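DUF1904 domain-containing protein (Vibrio cholerae O1 biovar eltor str. N16961, PDB 1U9D) is of unknown function but, as a DUF1904 family member, probably shares the fold of the macrophage migration inhibitory factor superfamily. Local coordinates at residues 85-88 / 89-93; 25-28 / 29-32. All coordinates share one frame; numbering follows the deposited sequence.

Contact 1: 85-88 / 89-93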
ATOM      1  N   ILE A  85      12.094  -6.801   2.651  1.00 19.71           N
ATOM      2  CA  ILE A  85      11.607  -7.815   3.570  1.00 18.71           C
ATOM      3  C   ILE A  85      12.712  -8.735   3.977  1.00 17.70           C
ATOM      4  O   ILE A  85      12.820  -9.099   5.143  1.00 18.24           O
ATOM      5  CB  ILE A  85      10.449  -8.622   2.967  1.00 18.95           C
ATOM      6  CG1 ILE A  85       9.243  -7.739   2.733  1.00 19.49           C
ATOM      7  CG2 ILE A  85      10.079  -9.782   3.903  1.00 19.64           C
ATOM      8  CD1 ILE A  85       8.265  -8.332   1.760  1.00 23.62           C
ATOM      9  N   ALA A  86      13.500  -9.168   3.002  1.00 18.08           N
ATOM     10  CA  ALA A  86      14.632 -10.007   3.266  1.00 18.85           C
ATOM     11  C   ALA A  86      15.561  -9.307   4.244  1.00 20.01           C
ATOM     12  O   ALA A  86      16.090  -9.924   5.153  1.00 19.47           O
ATOM     13  CB  ALA A  86      15.359 -10.321   1.977  1.00 18.51           C
ATOM     14  N   GLN A  87      15.764  -8.017   4.059  1.00 22.12           N
ATOM     15  CA  GLN A  87      16.654  -7.281   4.964  1.00 23.83           C
ATOM     16  C   GLN A  87      16.112  -7.190   6.402  1.00 23.55           C
ATOM     17  O   GLN A  87      16.875  -7.376   7.349  1.00 23.69           O
ATOM     18  CB  GLN A  87      17.007  -5.913   4.396  1.00 25.39           C
ATOM     19  CG  GLN A  87      18.274  -5.263   4.996  1.00 30.24           C
ATOM     20  CD  GLN A  87      19.543  -6.091   4.757  1.00 35.83           C
ATOM     21  OE1 GLN A  87      20.058  -6.131   3.633  1.00 39.69           O
ATOM     22  NE2 GLN A  87      20.031  -6.771   5.808  1.00 38.58           N
ATOM     23  N   VAL A  88      14.810  -6.981   6.568  1.00 23.27           N
ATOM     24  CA  VAL A  88      14.184  -6.950   7.906  1.00 23.27           C
ATOM     25  C   VAL A  88      14.327  -8.282   8.660  1.00 22.08           C
ATOM     26  O   VAL A  88      14.746  -8.326   9.820  1.00 22.88           O
ATOM     27  CB  VAL A  88      12.691  -6.590   7.826  1.00 23.74           C
ATOM     28  CG1 VAL A  88      11.994  -6.832   9.197  1.00 24.31           C
ATOM     29  CG2 VAL A  88      12.511  -5.158   7.355  1.00 23.97           C
ATOM     30  N   ILE A  89      14.008  -9.377   7.979  1.00 21.25           N
ATOM     31  CA  ILE A  89      14.077 -10.701   8.568  1.00 20.83           C
ATOM     32  C   ILE A  89      15.515 -10.985   8.965  1.00 20.92           C
ATOM     33  O   ILE A  89      15.778 -11.496  10.025  1.00 20.30           O
ATOM     34  CB  ILE A  89      13.570 -11.774   7.571  1.00 20.72           C
ATOM     35  CG1 ILE A  89      12.062 -11.647   7.365  1.00 19.96           C
ATOM     36  CG2 ILE A  89      13.867 -13.160   8.079  1.00 20.98           C
ATOM     37  CD1 ILE A  89      11.494 -12.537   6.217  1.00 21.13           C
ATOM     38  N   THR A  90      16.452 -10.646   8.091  1.00 21.34           N
ATOM     39  CA  THR A  90      17.843 -10.937   8.341  1.00 22.46           C
ATOM     40  C   THR A  90      18.367 -10.195   9.552  1.00 23.48           C
ATOM     41  O   THR A  90      19.001 -10.794  10.430  1.00 24.36           O
ATOM     42  CB  THR A  90      18.651 -10.604   7.088  1.00 23.16           C
ATOM     43  OG1 THR A  90      18.193 -11.453   6.022  1.00 23.13           O
ATOM     44  CG2 THR A  90      20.100 -10.965   7.272  1.00 23.96           C
ATOM     45  N   ASP A  91      18.039  -8.916   9.616  1.00 24.90           N
ATOM     46  CA  ASP A  91      18.429  -8.040  10.712  1.00 26.60           C
ATOM     47  C   ASP A  91      17.863  -8.471  12.064  1.00 26.31           C
ATOM     48  O   ASP A  91      18.594  -8.518  13.055  1.00 26.72           O
ATOM     49  CB  ASP A  91      18.070  -6.588  10.361  1.00 27.12           C
ATOM     50  CG  ASP A  91      19.073  -5.964   9.382  1.00 33.24           C
ATOM     51  OD1 ASP A  91      20.159  -6.569   9.176  1.00 40.63           O
ATOM     52  OD2 ASP A  91      18.880  -4.881   8.766  1.00 40.23           O
ATOM     53  N   GLN A  92      16.598  -8.861  12.119  1.00 25.64           N
ATOM     54  CA  GLN A  92      16.049  -9.384  13.365  1.00 25.69           C
ATOM     55  C   GLN A  92      16.685 -10.694  13.820  1.00 26.01           C
ATOM     56  O   GLN A  92      17.035 -10.847  14.994  1.00 25.90           O
ATOM     57  CB  GLN A  92      14.544  -9.526  13.240  1.00 26.03           C
ATOM     58  CG  GLN A  92      13.889  -8.159  13.078  1.00 27.90           C
ATOM     59  CD  GLN A  92      12.522  -8.063  13.705  1.00 31.08           C
ATOM     60  OE1 GLN A  92      11.853  -7.037  13.566  1.00 34.44           O
ATOM     61  NE2 GLN A  92      12.084  -9.127  14.365  1.00 31.72           N
ATOM     62  N   ILE A  93      16.875 -11.633  12.897  1.00 26.05           N
ATOM     63  CA  ILE A  93      17.554 -12.876  13.228  1.00 27.60           C
ATOM     64  C   ILE A  93      18.993 -12.611  13.711  1.00 28.10           C
ATOM     65  O   ILE A  93      19.453 -13.266  14.632  1.00 28.48           O
ATOM     66  CB  ILE A  93      17.526 -13.880  12.035  1.00 28.18           C
ATOM     67  CG1 ILE A  93      16.292 -14.777  12.112  1.00 30.13           C
ATOM     68  CG2 ILE A  93      18.729 -14.785  12.044  1.00 29.03           C
ATOM     69  CD1 ILE A  93      15.249 -14.479  11.099  1.00 32.01           C
TER
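Ile85 meets Ile89 one turn further along helix 79-97, the crossover between strands 69-74 and 104-109 in a beta-alpha-beta unit. The two side chains lie side by side and point the same way, with Ile85 CG2 3.9 Å from Ile89 CD1. Ile89 also gives its backbone N-H to Ile85 O in a nearly straight bond (172°). Both isoleucines are buried. Ile85 reaches Trp74 and Phe107 of the sheet, and Ile89 reaches Val70 and Val105, so this pair faces the strands.

The carbonyl oxygen of Ala86 takes two bonds from Thr90. Thr90 N lies 3.0 Å from Ala86 O, and Thr90 OG1 lies 2.7 Å from the same Ala86 O. The two donors come from opposite faces of the carbonyl plane. The hydroxyl gets there because OG1 sits beside the backbone N of Thr90 and anti to its carbonyl carbon (chi1 -62°).

Gln87 accepts at its carbonyl from Asp91 N. Its side chain is bent at chi2 (61°), which turns the amide along the helix toward the Asp91 carboxylate. Gln87 NE2 stands 3.4 Å from Asp91 OD1, a weak hydrogen bond. Both residues are exposed.

Val88 O accepts the backbone N-H of Gln92 at 3.0 Å from Gln92 N. The CG of Gln92 passes 3.4 Å from the same Val88 O. Beyond the segments, the Val88 side chain touches Glu39 of helix 26-44.

The chemistry thus changes around one helix. Apolar branches pack where it lies on the sheet, while on the outer side the amide and carboxylate are joined loosely. Between them the Thr90 hydroxyl donates back into the helix, to a carbonyl that already holds the regular backbone bond.

Contact 2: 25-28 / 29-32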
ATOM      1  N   GLU A  25      16.674 -22.700  16.149  1.00 24.82           N
ATOM      2  CA  GLU A  25      16.236 -23.182  17.444  1.00 25.28           C
ATOM      3  C   GLU A  25      14.885 -22.581  17.819  1.00 24.41           C
ATOM      4  O   GLU A  25      14.630 -21.420  17.525  1.00 21.82           O
ATOM      5  CB  GLU A  25      17.275 -22.855  18.504  1.00 26.08           C
ATOM      6  CG  GLU A  25      17.119 -23.707  19.748  1.00 31.57           C
ATOM      7  CD  GLU A  25      16.454 -22.961  20.881  1.00 36.71           C
ATOM      8  OE1 GLU A  25      15.638 -23.572  21.619  1.00 40.11           O
ATOM      9  OE2 GLU A  25      16.759 -21.756  21.032  1.00 41.80           O
ATOM     10  N   ALA A  26      14.058 -23.380  18.496  1.00 24.21           N
ATOM     11  CA  ALA A  26      12.677 -23.033  18.790  1.00 24.86           C
ATOM     12  C   ALA A  26      12.579 -21.741  19.590  1.00 25.17           C
ATOM     13  O   ALA A  26      11.733 -20.901  19.306  1.00 23.98           O
ATOM     14  CB  ALA A  26      11.985 -24.180  19.546  1.00 25.46           C
ATOM     15  N   HIS A  27      13.458 -21.569  20.570  1.00 25.32           N
ATOM     16  CA  HIS A  27      13.374 -20.406  21.452  1.00 26.51           C
ATOM     17  C   HIS A  27      13.678 -19.105  20.723  1.00 24.62           C
ATOM     18  O   HIS A  27      13.082 -18.082  21.031  1.00 23.90           O
ATOM     19  CB  HIS A  27      14.293 -20.535  22.667  1.00 27.79           C
ATOM     20  CG  HIS A  27      13.990 -21.709  23.544  1.00 33.93           C
ATOM     21  ND1 HIS A  27      12.707 -22.156  23.784  1.00 39.84           N
ATOM     22  CD2 HIS A  27      14.811 -22.529  24.243  1.00 38.87           C
ATOM     23  CE1 HIS A  27      12.754 -23.206  24.586  1.00 41.47           C
ATOM     24  NE2 HIS A  27      14.018 -23.452  24.878  1.00 40.55           N
ATOM     25  N   ILE A  28      14.577 -19.163  19.742  1.00 23.30           N
ATOM     26  CA  ILE A  28      14.864 -18.041  18.857  1.00 22.39           C
ATOM     27  C   ILE A  28      13.611 -17.632  18.087  1.00 21.54           C
ATOM     28  O   ILE A  28      13.252 -16.474  18.061  1.00 20.59           O
ATOM     29  CB  ILE A  28      15.968 -18.410  17.840  1.00 22.50           C
ATOM     30  CG1 ILE A  28      17.286 -18.706  18.539  1.00 25.19           C
ATOM     31  CG2 ILE A  28      16.184 -17.295  16.828  1.00 21.98           C
ATOM     32  CD1 ILE A  28      17.811 -17.569  19.341  1.00 27.21           C
ATOM     33  N   VAL A  29      12.959 -18.599  17.459  1.00 20.87           N
ATOM     34  CA  VAL A  29      11.752 -18.331  16.693  1.00 20.36           C
ATOM     35  C   VAL A  29      10.657 -17.727  17.580  1.00 20.34           C
ATOM     36  O   VAL A  29       9.944 -16.805  17.161  1.00 19.27           O
ATOM     37  CB  VAL A  29      11.263 -19.614  16.002  1.00 20.25           C
ATOM     38  CG1 VAL A  29       9.985 -19.365  15.224  1.00 21.98           C
ATOM     39  CG2 VAL A  29      12.337 -20.122  15.047  1.00 19.93           C
ATOM     40  N   GLU A  30      10.533 -18.240  18.802  1.00 20.31           N
ATOM     41  CA  GLU A  30       9.474 -17.807  19.733  1.00 22.07           C
ATOM     42  C   GLU A  30       9.643 -16.342  20.098  1.00 22.65           C
ATOM     43  O   GLU A  30       8.653 -15.627  20.276  1.00 21.91           O
ATOM     44  CB  GLU A  30       9.525 -18.626  21.024  1.00 22.52           C
ATOM     45  CG  GLU A  30       9.018 -20.045  20.871  1.00 24.76           C
ATOM     46  CD  GLU A  30       9.241 -20.906  22.119  1.00 31.41           C
ATOM     47  OE1 GLU A  30      10.110 -20.571  22.972  1.00 33.82           O
ATOM     48  OE2 GLU A  30       8.548 -21.942  22.243  1.00 33.65           O
ATOM     49  N   SER A  31      10.894 -15.925  20.241  1.00 23.80           N
ATOM     50  CA  SER A  31      11.255 -14.543  20.516  1.00 26.04           C
ATOM     51  C   SER A  31      11.100 -13.634  19.307  1.00 26.64           C
ATOM     52  O   SER A  31      10.731 -12.468  19.445  1.00 28.25           O
ATOM     53  CB  SER A  31      12.711 -14.468  20.985  1.00 26.55           C
ATOM     54  OG  SER A  31      12.932 -15.335  22.093  1.00 31.05           O
ATOM     55  N   LEU A  32      11.399 -14.181  18.134  1.00 26.06           N
ATOM     56  CA  LEU A  32      11.414 -13.469  16.865  1.00 27.21           C
ATOM     57  C   LEU A  32      10.029 -13.083  16.363  1.00 26.52           C
ATOM     58  O   LEU A  32       9.847 -12.043  15.735  1.00 26.84           O
ATOM     59  CB  LEU A  32      11.989 -14.392  15.809  1.00 28.12           C
ATOM     60  CG  LEU A  32      13.122 -13.875  14.981  1.00 33.64           C
ATOM     61  CD1 LEU A  32      13.779 -15.061  14.348  1.00 35.54           C
ATOM     62  CD2 LEU A  32      12.573 -12.926  13.958  1.00 35.65           C
TER
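Val29 gives its backbone N-H to Glu25 O, the carbonyl of the N-cap residue of helix 26-44. This helix joins strands 18-22 and 52-55 in a beta-alpha-beta unit. Val29 CG2 lies 3.6 Å from Glu25 O. The valine is buried and touches Leu55 of strand 52-55.

Glu30 donates its N-H to Ala26 O. Its side chain runs beside that of His27, pointing the same way. His27 ND1 donates to Glu30 OE1 at 3.1 Å, and the bond is fairly straight (167°). The oxygen lies in the plane of the ring, at its edge, but the nitrogen stands above the carboxylate plane. Ring and carboxylate are turned 41° apart.

Ser31 uses its N-H and its hydroxyl on one acceptor. Ser31 OG is 2.9 Å from His27 O, and Ser31 N reaches it from the opposite face of the carbonyl plane. With OG beside the backbone N (chi1 -54°), the hydroxyl is brought back over the preceding turn.

Leu32 N bonds to Ile28 O at 2.9 Å. Leu32 CD1 meets Ile28 CG2 at 4.1 Å. Leu32 also packs on Ile93 and Leu96 of helix 79-97.

Glu25 OE1 accepts the capping bond from His27 N at 3.1 Å. Carboxylates thus hold His27 at backbone and ring. Two acidic groups at the helix start would be expected to suit the helix dipole, and the ND1 bond fixes the ring's rotation.

Contact 1 lies in the middle of helix 79-97, and contact 2 takes in the start of helix 26-44. Each helix is the crossover of a beta-alpha-beta unit. The centre of contact 1 is nearer the centre of the chain, about 10 Å against 14 Å. Both contacts are partly buried, but contact 2 has more exposed residues. A hydroxyl doubling a backbone bond occurs in each. The capping carboxylate and the firm histidine-carboxylate bond belong to the helix start alone; mid-helix, the exposed amide-carboxylate pair is weak. The two contacts touch where Ile93 CG1 packs 3.4 Å from Leu32 CD1, joining the neighbouring helices.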